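PDB 2PMI: PHO85 cyclin PHO80 from Saccharomyces cerevisiae, which serves as the cyclin partner of the kinase PHO85 and negatively regulates phosphate-starvation-responsive genes when phosphate is plentiful. Local coordinates for residues L38-M42 against I224-S230; T63-Y67 against Y109-T113; T128-K132 against E159-L163. One frame throughout, in Å; residues are numbered along the deposited sequence.

Contact 1 of 3, residues L38-M42 against I224-S230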
ATOM      1  N   LEU B  38      11.140 -22.456 -10.803  1.00 36.32           N
ATOM      2  CA  LEU B  38       9.740 -22.813 -10.981  1.00 36.44           C
ATOM      3  C   LEU B  38       9.051 -21.818 -11.915  1.00 38.32           C
ATOM      4  O   LEU B  38       8.310 -22.213 -12.806  1.00 47.52           O
ATOM      5  CB  LEU B  38       9.010 -22.851  -9.633  1.00 29.81           C
ATOM      6  CG  LEU B  38       9.399 -24.007  -8.709  1.00 35.93           C
ATOM      7  CD1 LEU B  38       8.517 -24.045  -7.460  1.00 30.13           C
ATOM      8  CD2 LEU B  38       9.259 -25.302  -9.481  1.00 42.80           C
ATOM      9  N   ILE B  39       9.296 -20.528 -11.734  1.00 34.62           N
ATOM     10  CA  ILE B  39       8.660 -19.552 -12.603  1.00 32.66           C
ATOM     11  C   ILE B  39       9.167 -19.639 -14.035  1.00 32.96           C
ATOM     12  O   ILE B  39       8.374 -19.710 -14.972  1.00 35.38           O
ATOM     13  CB  ILE B  39       8.864 -18.120 -12.106  1.00 29.08           C
ATOM     14  CG1 ILE B  39       8.145 -17.929 -10.767  1.00 32.65           C
ATOM     15  CG2 ILE B  39       8.316 -17.151 -13.132  1.00 25.79           C
ATOM     16  CD1 ILE B  39       8.391 -16.561 -10.105  1.00 35.89           C
ATOM     17  N   SER B  40      10.482 -19.632 -14.203  1.00 31.53           N
ATOM     18  CA  SER B  40      11.073 -19.706 -15.535  1.00 34.33           C
ATOM     19  C   SER B  40      10.574 -20.919 -16.321  1.00 34.61           C
ATOM     20  O   SER B  40      10.271 -20.826 -17.512  1.00 21.90           O
ATOM     21  CB  SER B  40      12.593 -19.760 -15.422  1.00 34.14           C
ATOM     22  OG  SER B  40      13.077 -18.575 -14.825  1.00 42.63           O
ATOM     23  N   ARG B  41      10.509 -22.062 -15.645  1.00 42.99           N
ATOM     24  CA  ARG B  41      10.040 -23.292 -16.269  1.00 44.19           C
ATOM     25  C   ARG B  41       8.646 -23.037 -16.821  1.00 44.75           C
ATOM     26  O   ARG B  41       8.389 -23.203 -18.014  1.00 52.02           O
ATOM     27  CB  ARG B  41       9.984 -24.432 -15.249  1.00 39.25           C
ATOM     28  CG  ARG B  41      11.338 -24.980 -14.825  1.00 36.65           C
ATOM     29  CD  ARG B  41      11.158 -26.054 -13.752  1.00 41.45           C
ATOM     30  NE  ARG B  41      12.358 -26.871 -13.560  1.00 42.43           N
ATOM     31  CZ  ARG B  41      12.442 -27.878 -12.694  1.00 45.81           C
ATOM     32  NH1 ARG B  41      11.398 -28.197 -11.931  1.00 43.43           N
ATOM     33  NH2 ARG B  41      13.565 -28.579 -12.598  1.00 48.64           N
ATOM     34  N   MET B  42       7.750 -22.629 -15.936  1.00 35.34           N
ATOM     35  CA  MET B  42       6.387 -22.340 -16.327  1.00 34.03           C
ATOM     36  C   MET B  42       6.377 -21.380 -17.514  1.00 35.49           C
ATOM     37  O   MET B  42       5.606 -21.546 -18.461  1.00 31.69           O
ATOM     38  CB  MET B  42       5.649 -21.697 -15.160  1.00 34.74           C
ATOM     39  CG  MET B  42       4.226 -21.328 -15.483  1.00 41.79           C
ATOM     40  SD  MET B  42       3.311 -22.802 -15.916  1.00 48.89           S
ATOM     41  CE  MET B  42       3.015 -23.438 -14.276  1.00 48.87           C
ATOM     42  N   ILE B 224       2.227 -23.581  -9.973  1.00 40.61           N
ATOM     43  CA  ILE B 224       3.465 -23.874 -10.693  1.00 42.88           C
ATOM     44  C   ILE B 224       4.152 -25.169 -10.235  1.00 42.24           C
ATOM     45  O   ILE B 224       4.714 -25.912 -11.047  1.00 39.60           O
ATOM     46  CB  ILE B 224       4.464 -22.688 -10.609  1.00 41.77           C
ATOM     47  CG1 ILE B 224       4.941 -22.483  -9.170  1.00 39.62           C
ATOM     48  CG2 ILE B 224       3.797 -21.424 -11.130  1.00 36.22           C
ATOM     49  CD1 ILE B 224       5.995 -21.402  -9.026  1.00 33.02           C
ATOM     50  N   VAL B 225       4.101 -25.448  -8.939  1.00 37.68           N
ATOM     51  CA  VAL B 225       4.725 -26.656  -8.437  1.00 36.66           C
ATOM     52  C   VAL B 225       3.960 -27.861  -8.957  1.00 39.21           C
ATOM     53  O   VAL B 225       4.541 -28.902  -9.257  1.00 42.72           O
ATOM     54  CB  VAL B 225       4.730 -26.683  -6.905  1.00 35.99           C
ATOM     55  CG1 VAL B 225       5.383 -27.972  -6.408  1.00 27.22           C
ATOM     56  CG2 VAL B 225       5.461 -25.463  -6.381  1.00 40.47           C
ATOM     57  N   GLN B 226       2.645 -27.721  -9.067  1.00 41.65           N
ATOM     58  CA  GLN B 226       1.834 -28.820  -9.563  1.00 41.42           C
ATOM     59  C   GLN B 226       2.080 -28.984 -11.059  1.00 40.19           C
ATOM     60  O   GLN B 226       2.100 -30.100 -11.572  1.00 39.45           O
ATOM     61  CB  GLN B 226       0.353 -28.551  -9.316  1.00 35.78           C
ATOM     62  CG  GLN B 226      -0.543 -29.686  -9.764  1.00 45.35           C
ATOM     63  CD  GLN B 226      -2.020 -29.333  -9.701  1.00 53.89           C
ATOM     64  OE1 GLN B 226      -2.503 -28.471 -10.450  1.00 52.55           O
ATOM     65  NE2 GLN B 226      -2.748 -29.997  -8.803  1.00 48.90           N
ATOM     66  N   LEU B 227       2.286 -27.869 -11.751  1.00 34.32           N
ATOM     67  CA  LEU B 227       2.503 -27.921 -13.182  1.00 36.53           C
ATOM     68  C   LEU B 227       3.907 -28.301 -13.605  1.00 38.58           C
ATOM     69  O   LEU B 227       4.148 -29.425 -14.033  1.00 46.12           O
ATOM     70  CB  LEU B 227       2.133 -26.583 -13.835  1.00 39.42           C
ATOM     71  CG  LEU B 227       0.692 -26.407 -14.335  1.00 37.68           C
ATOM     72  CD1 LEU B 227       0.565 -25.103 -15.125  1.00 40.49           C
ATOM     73  CD2 LEU B 227       0.311 -27.585 -15.206  1.00 20.17           C
ATOM     74  N   VAL B 228       4.820 -27.346 -13.501  1.00 35.80           N
ATOM     75  CA  VAL B 228       6.206 -27.536 -13.891  1.00 35.31           C
ATOM     76  C   VAL B 228       7.069 -27.950 -12.710  1.00 33.22           C
ATOM     77  O   VAL B 228       8.295 -27.781 -12.730  1.00 28.85           O
ATOM     78  CB  VAL B 228       6.773 -26.238 -14.501  1.00 42.07           C
ATOM     79  CG1 VAL B 228       6.000 -25.885 -15.762  1.00 40.50           C
ATOM     80  CG2 VAL B 228       6.677 -25.089 -13.486  1.00 39.82           C
ATOM     81  N   GLY B 229       6.423 -28.493 -11.684  1.00 32.13           N
ATOM     82  CA  GLY B 229       7.142 -28.932 -10.498  1.00 36.58           C
ATOM     83  C   GLY B 229       8.200 -29.979 -10.786  1.00 37.35           C
ATOM     84  O   GLY B 229       9.322 -29.895 -10.290  1.00 35.32           O
ATOM     85  N   SER B 230       7.843 -30.976 -11.587  1.00 41.52           N
ATOM     86  CA  SER B 230       8.789 -32.020 -11.939  1.00 46.01           C
ATOM     87  C   SER B 230       9.746 -31.486 -12.986  1.00 51.72           C
ATOM     88  O   SER B 230       9.526 -30.420 -13.562  1.00 56.65           O
ATOM     89  CB  SER B 230       8.066 -33.239 -12.498  1.00 42.71           C
ATOM     90  OG  SER B 230       7.117 -33.714 -11.568  1.00 45.86           O
TER
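A helix-helix seam joins the first helix of the cyclin box, 32-51, to the end of the C-terminal helix 216-227, and an arginine bonds to the carbonyl of Val228, just past that end. The two segments are in step over four residues: CA of Leu38 lies 6.4 Å from CA of Ile224, and CA of Met42 lies 5.7 Å from CA of Val228. Between these pairs the packing is aliphatic. CB of Leu38 sits 3.4 Å from CD1 of Ile224, while CD1 of Leu38 meets CG2 of Val225 at 3.5 Å. One turn further on, Met42 folds over helix 216-227, with its CE 3.8 Å from CG2 of Ile224 and its CB 3.9 Å from CG2 of Val228.

At Val228 the backbone leaves helical geometry, and its O accepts a hydrogen bond from NH1 of Arg41 (3.2 Å), whose side chain is extended from chi2 onward. The NH2 group of Arg41 is held by the carbonyls of Val241 and Arg239, so the guanidinium ties the segment after the helix to the C-terminal tail. Ile39 and Ile224 both also touch Leu99 of helix 92-108. The arrangement is that of an all-helical cyclin fold in which a C-terminal helix packs against the first cyclin-box helix and its end is secured by a buried arginine.

Contact 2 of 3, residues T63-Y67 against Y109-T113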
ATOM      1  N   THR B  63       0.488  -8.142 -35.355  1.00 53.20           N
ATOM      2  CA  THR B  63       0.609  -6.756 -34.903  1.00 56.11           C
ATOM      3  C   THR B  63       1.409  -6.687 -33.585  1.00 55.54           C
ATOM      4  O   THR B  63       1.012  -7.225 -32.544  1.00 56.32           O
ATOM      5  CB  THR B  63      -0.786  -6.045 -34.764  1.00 56.73           C
ATOM      6  OG1 THR B  63      -0.689  -4.978 -33.802  1.00 43.86           O
ATOM      7  CG2 THR B  63      -1.887  -7.044 -34.392  1.00 51.73           C
ATOM      8  N   LEU B  64       2.552  -6.015 -33.678  1.00 49.25           N
ATOM      9  CA  LEU B  64       3.519  -5.842 -32.600  1.00 44.69           C
ATOM     10  C   LEU B  64       3.127  -5.003 -31.391  1.00 45.73           C
ATOM     11  O   LEU B  64       2.383  -4.029 -31.497  1.00 46.61           O
ATOM     12  CB  LEU B  64       4.797  -5.247 -33.187  1.00 37.66           C
ATOM     13  CG  LEU B  64       5.331  -5.999 -34.402  1.00 34.96           C
ATOM     14  CD1 LEU B  64       6.376  -5.158 -35.108  1.00 27.51           C
ATOM     15  CD2 LEU B  64       5.884  -7.341 -33.967  1.00 27.01           C
ATOM     16  N   THR B  65       3.674  -5.390 -30.240  1.00 45.43           N
ATOM     17  CA  THR B  65       3.457  -4.694 -28.976  1.00 42.81           C
ATOM     18  C   THR B  65       4.807  -4.159 -28.502  1.00 46.00           C
ATOM     19  O   THR B  65       5.859  -4.595 -28.982  1.00 45.31           O
ATOM     20  CB  THR B  65       2.940  -5.632 -27.886  1.00 39.24           C
ATOM     21  OG1 THR B  65       3.876  -6.701 -27.704  1.00 29.49           O
ATOM     22  CG2 THR B  65       1.578  -6.183 -28.254  1.00 40.79           C
ATOM     23  N   ARG B  66       4.773  -3.222 -27.557  1.00 45.58           N
ATOM     24  CA  ARG B  66       5.997  -2.638 -27.019  1.00 42.93           C
ATOM     25  C   ARG B  66       6.923  -3.720 -26.481  1.00 42.26           C
ATOM     26  O   ARG B  66       8.137  -3.516 -26.388  1.00 42.30           O
ATOM     27  CB  ARG B  66       5.674  -1.682 -25.872  1.00 44.37           C
ATOM     28  CG  ARG B  66       4.977  -0.411 -26.270  1.00 49.59           C
ATOM     29  CD  ARG B  66       5.910   0.471 -27.058  1.00 54.28           C
ATOM     30  NE  ARG B  66       5.451   1.854 -27.082  1.00 62.69           N
ATOM     31  CZ  ARG B  66       6.104   2.832 -27.697  1.00 65.12           C
ATOM     32  NH1 ARG B  66       7.237   2.566 -28.336  1.00 65.93           N
ATOM     33  NH2 ARG B  66       5.634   4.072 -27.666  1.00 62.92           N
ATOM     34  N   TYR B  67       6.340  -4.866 -26.131  1.00 40.72           N
ATOM     35  CA  TYR B  67       7.097  -5.971 -25.550  1.00 41.20           C
ATOM     36  C   TYR B  67       7.776  -6.882 -26.557  1.00 41.05           C
ATOM     37  O   TYR B  67       8.411  -7.867 -26.187  1.00 45.12           O
ATOM     38  CB  TYR B  67       6.181  -6.789 -24.646  1.00 44.65           C
ATOM     39  CG  TYR B  67       5.272  -5.921 -23.819  1.00 49.68           C
ATOM     40  CD1 TYR B  67       3.987  -5.612 -24.261  1.00 50.49           C
ATOM     41  CD2 TYR B  67       5.715  -5.349 -22.626  1.00 52.32           C
ATOM     42  CE1 TYR B  67       3.163  -4.753 -23.542  1.00 50.95           C
ATOM     43  CE2 TYR B  67       4.896  -4.481 -21.895  1.00 53.14           C
ATOM     44  CZ  TYR B  67       3.621  -4.190 -22.365  1.00 50.72           C
ATOM     45  OH  TYR B  67       2.811  -3.332 -21.665  1.00 48.97           O
ATOM     46  N   TYR B 109      -5.228  -7.304 -22.836  1.00 28.75           N
ATOM     47  CA  TYR B 109      -4.470  -6.720 -23.922  1.00 32.81           C
ATOM     48  C   TYR B 109      -4.395  -7.817 -24.975  1.00 42.76           C
ATOM     49  O   TYR B 109      -3.415  -8.569 -25.046  1.00 43.64           O
ATOM     50  CB  TYR B 109      -3.067  -6.334 -23.455  1.00 39.36           C
ATOM     51  CG  TYR B 109      -2.271  -5.598 -24.511  1.00 40.92           C
ATOM     52  CD1 TYR B 109      -2.916  -4.930 -25.539  1.00 37.07           C
ATOM     53  CD2 TYR B 109      -0.881  -5.544 -24.472  1.00 31.18           C
ATOM     54  CE1 TYR B 109      -2.214  -4.236 -26.489  1.00 26.62           C
ATOM     55  CE2 TYR B 109      -0.175  -4.842 -25.432  1.00 22.67           C
ATOM     56  CZ  TYR B 109      -0.860  -4.193 -26.435  1.00 16.63           C
ATOM     57  OH  TYR B 109      -0.213  -3.481 -27.404  1.00 20.81           O
ATOM     58  N   PRO B 110      -5.451  -7.934 -25.798  1.00 45.40           N
ATOM     59  CA  PRO B 110      -5.494  -8.955 -26.842  1.00 41.21           C
ATOM     60  C   PRO B 110      -4.201  -9.139 -27.623  1.00 33.47           C
ATOM     61  O   PRO B 110      -3.707 -10.266 -27.726  1.00 26.37           O
ATOM     62  CB  PRO B 110      -6.687  -8.517 -27.709  1.00 46.50           C
ATOM     63  CG  PRO B 110      -6.913  -7.070 -27.330  1.00 43.21           C
ATOM     64  CD  PRO B 110      -6.639  -7.065 -25.873  1.00 39.19           C
ATOM     65  N   ASP B 111      -3.639  -8.053 -28.157  1.00 29.67           N
ATOM     66  CA  ASP B 111      -2.388  -8.165 -28.919  1.00 32.43           C
ATOM     67  C   ASP B 111      -1.252  -8.850 -28.153  1.00 34.02           C
ATOM     68  O   ASP B 111      -0.528  -9.658 -28.712  1.00 35.09           O
ATOM     69  CB  ASP B 111      -1.924  -6.791 -29.383  1.00 38.89           C
ATOM     70  CG  ASP B 111      -2.746  -6.261 -30.536  1.00 42.63           C
ATOM     71  OD1 ASP B 111      -2.616  -5.059 -30.863  1.00 36.96           O
ATOM     72  OD2 ASP B 111      -3.520  -7.050 -31.119  1.00 47.39           O
ATOM     73  N   PHE B 112      -1.101  -8.528 -26.874  1.00 34.74           N
ATOM     74  CA  PHE B 112      -0.056  -9.134 -26.064  1.00 26.60           C
ATOM     75  C   PHE B 112      -0.185 -10.633 -25.877  1.00 22.67           C
ATOM     76  O   PHE B 112      -1.161 -11.113 -25.317  1.00 21.49           O
ATOM     77  CB  PHE B 112      -0.000  -8.532 -24.666  1.00 25.64           C
ATOM     78  CG  PHE B 112       0.980  -9.239 -23.776  1.00 35.93           C
ATOM     79  CD1 PHE B 112       2.349  -9.199 -24.064  1.00 31.43           C
ATOM     80  CD2 PHE B 112       0.540 -10.048 -22.728  1.00 38.71           C
ATOM     81  CE1 PHE B 112       3.259  -9.964 -23.333  1.00 26.64           C
ATOM     82  CE2 PHE B 112       1.451 -10.819 -21.988  1.00 31.07           C
ATOM     83  CZ  PHE B 112       2.808 -10.776 -22.294  1.00 20.45           C
ATOM     84  N   THR B 113       0.824 -11.375 -26.303  1.00 24.51           N
ATOM     85  CA  THR B 113       0.784 -12.815 -26.132  1.00 36.73           C
ATOM     86  C   THR B 113       2.154 -13.331 -25.742  1.00 38.96           C
ATOM     87  O   THR B 113       3.130 -13.128 -26.459  1.00 38.98           O
ATOM     88  CB  THR B 113       0.336 -13.507 -27.402  1.00 46.18           C
ATOM     89  OG1 THR B 113      -0.928 -12.959 -27.817  1.00 49.02           O
ATOM     90  CG2 THR B 113       0.212 -15.008 -27.149  1.00 44.29           C
TER
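Two inter-helix loops of the cyclin box meet here: segment 63-67, in the loop that precedes helix 77-86, and segment 109-113, in the loop that leads from helix 92-108 to helix 119-134. No hydrogen bond passes between them, and the 280 Å² buried between them comes mainly from side-chain packing. The aromatic part is a cluster of three rings around Tyr67. Its CE1 meets CE2 of Tyr109 edge to edge at 3.8 Å, and its CD1 lies 3.9 Å from CD1 of Phe112; the Tyr67 and Phe112 rings are inclined at 72° with centroids 5.6 Å apart. Leu105 of helix 92-108 packs against both of these rings, and Phe122 of helix 119-134 meets the ring of Phe112, so the cluster continues into the helical core.

Methyl packing comes next. Thr65 directs its CG2 into the bend of the other loop, 3.4 Å from OH of Tyr109, 3.7 Å from CB of Asp111 and 3.8 Å from N of Phe112. Among the polar groups, OG1 of Thr65 is hydrogen-bonded to ND1 of His68 and accepts a weak bond from N of Tyr67 (3.5 Å), the spacing of an ST turn. Nearer the surface, OG1 of Thr63 stands 3.5 Å from OD1 of Asp111.

Contact 3 of 3, residues T128-K132 against E159-L163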
ATOM      1  N   THR B 128       9.906  -4.854 -12.627  1.00 18.26           N
ATOM      2  CA  THR B 128      10.178  -3.538 -12.090  1.00 19.66           C
ATOM      3  C   THR B 128       8.900  -2.822 -11.669  1.00 26.65           C
ATOM      4  O   THR B 128       8.951  -1.931 -10.832  1.00 34.95           O
ATOM      5  CB  THR B 128      10.976  -2.631 -13.074  1.00 19.77           C
ATOM      6  OG1 THR B 128      10.210  -1.458 -13.386  1.00 14.56           O
ATOM      7  CG2 THR B 128      11.328  -3.369 -14.337  1.00 23.28           C
ATOM      8  N   VAL B 129       7.749  -3.193 -12.220  1.00 29.73           N
ATOM      9  CA  VAL B 129       6.511  -2.518 -11.804  1.00 29.93           C
ATOM     10  C   VAL B 129       5.876  -3.136 -10.550  1.00 27.97           C
ATOM     11  O   VAL B 129       5.270  -2.430  -9.749  1.00 25.82           O
ATOM     12  CB  VAL B 129       5.439  -2.491 -12.925  1.00 27.56           C
ATOM     13  CG1 VAL B 129       4.115  -2.032 -12.361  1.00 17.12           C
ATOM     14  CG2 VAL B 129       5.858  -1.540 -14.025  1.00 31.70           C
ATOM     15  N   ALA B 130       6.016  -4.447 -10.376  1.00 22.66           N
ATOM     16  CA  ALA B 130       5.439  -5.098  -9.209  1.00 23.41           C
ATOM     17  C   ALA B 130       6.136  -4.571  -7.978  1.00 24.08           C
ATOM     18  O   ALA B 130       5.536  -4.429  -6.903  1.00 18.10           O
ATOM     19  CB  ALA B 130       5.622  -6.598  -9.289  1.00 20.23           C
ATOM     20  N   THR B 131       7.421  -4.290  -8.160  1.00 29.11           N
ATOM     21  CA  THR B 131       8.277  -3.798  -7.096  1.00 27.05           C
ATOM     22  C   THR B 131       7.929  -2.383  -6.681  1.00 27.82           C
ATOM     23  O   THR B 131       7.667  -2.131  -5.505  1.00 27.79           O
ATOM     24  CB  THR B 131       9.748  -3.879  -7.525  1.00 22.64           C
ATOM     25  OG1 THR B 131      10.155  -5.253  -7.511  1.00 28.24           O
ATOM     26  CG2 THR B 131      10.639  -3.091  -6.583  1.00 26.40           C
ATOM     27  N   LYS B 132       7.910  -1.469  -7.641  1.00 24.21           N
ATOM     28  CA  LYS B 132       7.600  -0.085  -7.339  1.00 26.89           C
ATOM     29  C   LYS B 132       6.198   0.134  -6.787  1.00 29.31           C
ATOM     30  O   LYS B 132       6.027   0.847  -5.796  1.00 38.77           O
ATOM     31  CB  LYS B 132       7.813   0.789  -8.574  1.00 25.54           C
ATOM     32  CG  LYS B 132       9.278   0.955  -8.947  1.00 27.12           C
ATOM     33  CD  LYS B 132       9.458   1.694 -10.271  1.00 29.64           C
ATOM     34  CE  LYS B 132       8.906   3.109 -10.209  1.00 26.24           C
ATOM     35  NZ  LYS B 132       9.009   3.794 -11.530  1.00 29.93           N
ATOM     36  N   GLU B 159       7.199   0.878 -19.263  1.00 36.63           N
ATOM     37  CA  GLU B 159       6.459   0.802 -17.995  1.00 32.69           C
ATOM     38  C   GLU B 159       5.139   1.585 -18.054  1.00 31.83           C
ATOM     39  O   GLU B 159       4.128   1.208 -17.439  1.00 25.60           O
ATOM     40  CB  GLU B 159       7.312   1.373 -16.861  1.00 30.53           C
ATOM     41  CG  GLU B 159       6.541   1.564 -15.565  1.00 38.70           C
ATOM     42  CD  GLU B 159       7.101   2.676 -14.697  1.00 42.45           C
ATOM     43  OE1 GLU B 159       7.396   3.764 -15.247  1.00 46.12           O
ATOM     44  OE2 GLU B 159       7.227   2.468 -13.467  1.00 36.55           O
ATOM     45  N   ASN B 160       5.174   2.694 -18.782  1.00 30.50           N
ATOM     46  CA  ASN B 160       4.017   3.551 -18.938  1.00 33.03           C
ATOM     47  C   ASN B 160       2.940   2.810 -19.701  1.00 33.88           C
ATOM     48  O   ASN B 160       1.765   2.869 -19.351  1.00 30.59           O
ATOM     49  CB  ASN B 160       4.410   4.804 -19.698  1.00 43.92           C
ATOM     50  CG  ASN B 160       3.340   5.856 -19.651  1.00 56.02           C
ATOM     51  OD1 ASN B 160       2.712   6.066 -18.615  1.00 61.75           O
ATOM     52  ND2 ASN B 160       3.132   6.541 -20.766  1.00 61.46           N
ATOM     53  N   ASP B 161       3.374   2.111 -20.748  1.00 37.85           N
ATOM     54  CA  ASP B 161       2.506   1.307 -21.609  1.00 30.26           C
ATOM     55  C   ASP B 161       1.752   0.287 -20.782  1.00 28.20           C
ATOM     56  O   ASP B 161       0.522   0.315 -20.723  1.00 31.02           O
ATOM     57  CB  ASP B 161       3.342   0.567 -22.650  1.00 31.26           C
ATOM     58  CG  ASP B 161       2.497  -0.107 -23.700  1.00 33.14           C
ATOM     59  OD1 ASP B 161       1.996   0.607 -24.602  1.00 41.39           O
ATOM     60  OD2 ASP B 161       2.327  -1.344 -23.618  1.00 28.81           O
ATOM     61  N   PHE B 162       2.493  -0.614 -20.141  1.00 22.53           N
ATOM     62  CA  PHE B 162       1.876  -1.643 -19.305  1.00 25.08           C
ATOM     63  C   PHE B 162       0.918  -1.065 -18.270  1.00 28.76           C
ATOM     64  O   PHE B 162      -0.142  -1.638 -18.012  1.00 32.31           O
ATOM     65  CB  PHE B 162       2.951  -2.477 -18.600  1.00 19.38           C
ATOM     66  CG  PHE B 162       2.404  -3.486 -17.621  1.00 10.82           C
ATOM     67  CD1 PHE B 162       2.075  -3.110 -16.319  1.00 14.51           C
ATOM     68  CD2 PHE B 162       2.236  -4.815 -17.995  1.00 14.16           C
ATOM     69  CE1 PHE B 162       1.589  -4.041 -15.403  1.00 20.55           C
ATOM     70  CE2 PHE B 162       1.751  -5.766 -17.090  1.00 16.86           C
ATOM     71  CZ  PHE B 162       1.426  -5.379 -15.788  1.00 23.34           C
ATOM     72  N   LEU B 163       1.285   0.065 -17.673  1.00 33.39           N
ATOM     73  CA  LEU B 163       0.418   0.666 -16.671  1.00 34.18           C
ATOM     74  C   LEU B 163      -0.895   1.154 -17.250  1.00 33.41           C
ATOM     75  O   LEU B 163      -1.920   1.111 -16.570  1.00 43.00           O
ATOM     76  CB  LEU B 163       1.131   1.802 -15.923  1.00 27.44           C
ATOM     77  CG  LEU B 163       2.075   1.278 -14.832  1.00 26.02           C
ATOM     78  CD1 LEU B 163       2.638   2.424 -13.993  1.00 22.26           C
ATOM     79  CD2 LEU B 163       1.305   0.337 -13.932  1.00 23.76           C
TER
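Lys132 and Glu159 form a buried salt bridge, NZ to OE2 at 2.9 Å, and both ends have further partners on the kinase. NZ of Lys132 also donates two hydrogen bonds to backbone atoms of the PHO85 chain, and OE1 of Glu159, the carboxylate oxygen not used in the bridge, accepts one from PHO85 backbone. The main-chain O of Lys132 is bonded to a polar PHO85 side chain. The pair, on helices 119-134 and 152-164, is consistent with the conserved lysine and glutamate of the cyclin box, which in cyclin A bind the CDK. The axes of segments 128-132 and 159-163 cross at -73° and approach to 11.3 Å. Val129 packs beside the salt bridge: its CG2 lies 3.5 Å from CG of Glu159, covering the aliphatic part of that side chain, and its CG1 lies 4.0 Å from CD2 of Leu163. In helix 152-164, N of Leu163 donates to O of Glu159 at 3.1 Å, and Asp161 is paired with Arg165.

All three contacts are largely buried, and each leans on helix 92-108: contact 1 through Leu99, contact 2 through Leu105, contact 3 through Tyr101. Contacts 1 and 3 join helices on opposite sides of the chain's centre; contact 2 joins loops. Contacts 1 and 2 have exposed margins (Leu227 and Ser230; Thr63), whereas every touching residue of contact 3 is buried once PHO85 is counted. Chemistry follows place. Aliphatic packing with one arginine closes contact 1, rings and methyls make contact 2, and only contact 3 carries a salt bridge, at the face that meets PHO85. Contacts 2 and 3 touch directly, OH of Tyr67 lying 2.8 Å from OD2 of Asp161, whereas contact 1 closes a chain loop that encloses both.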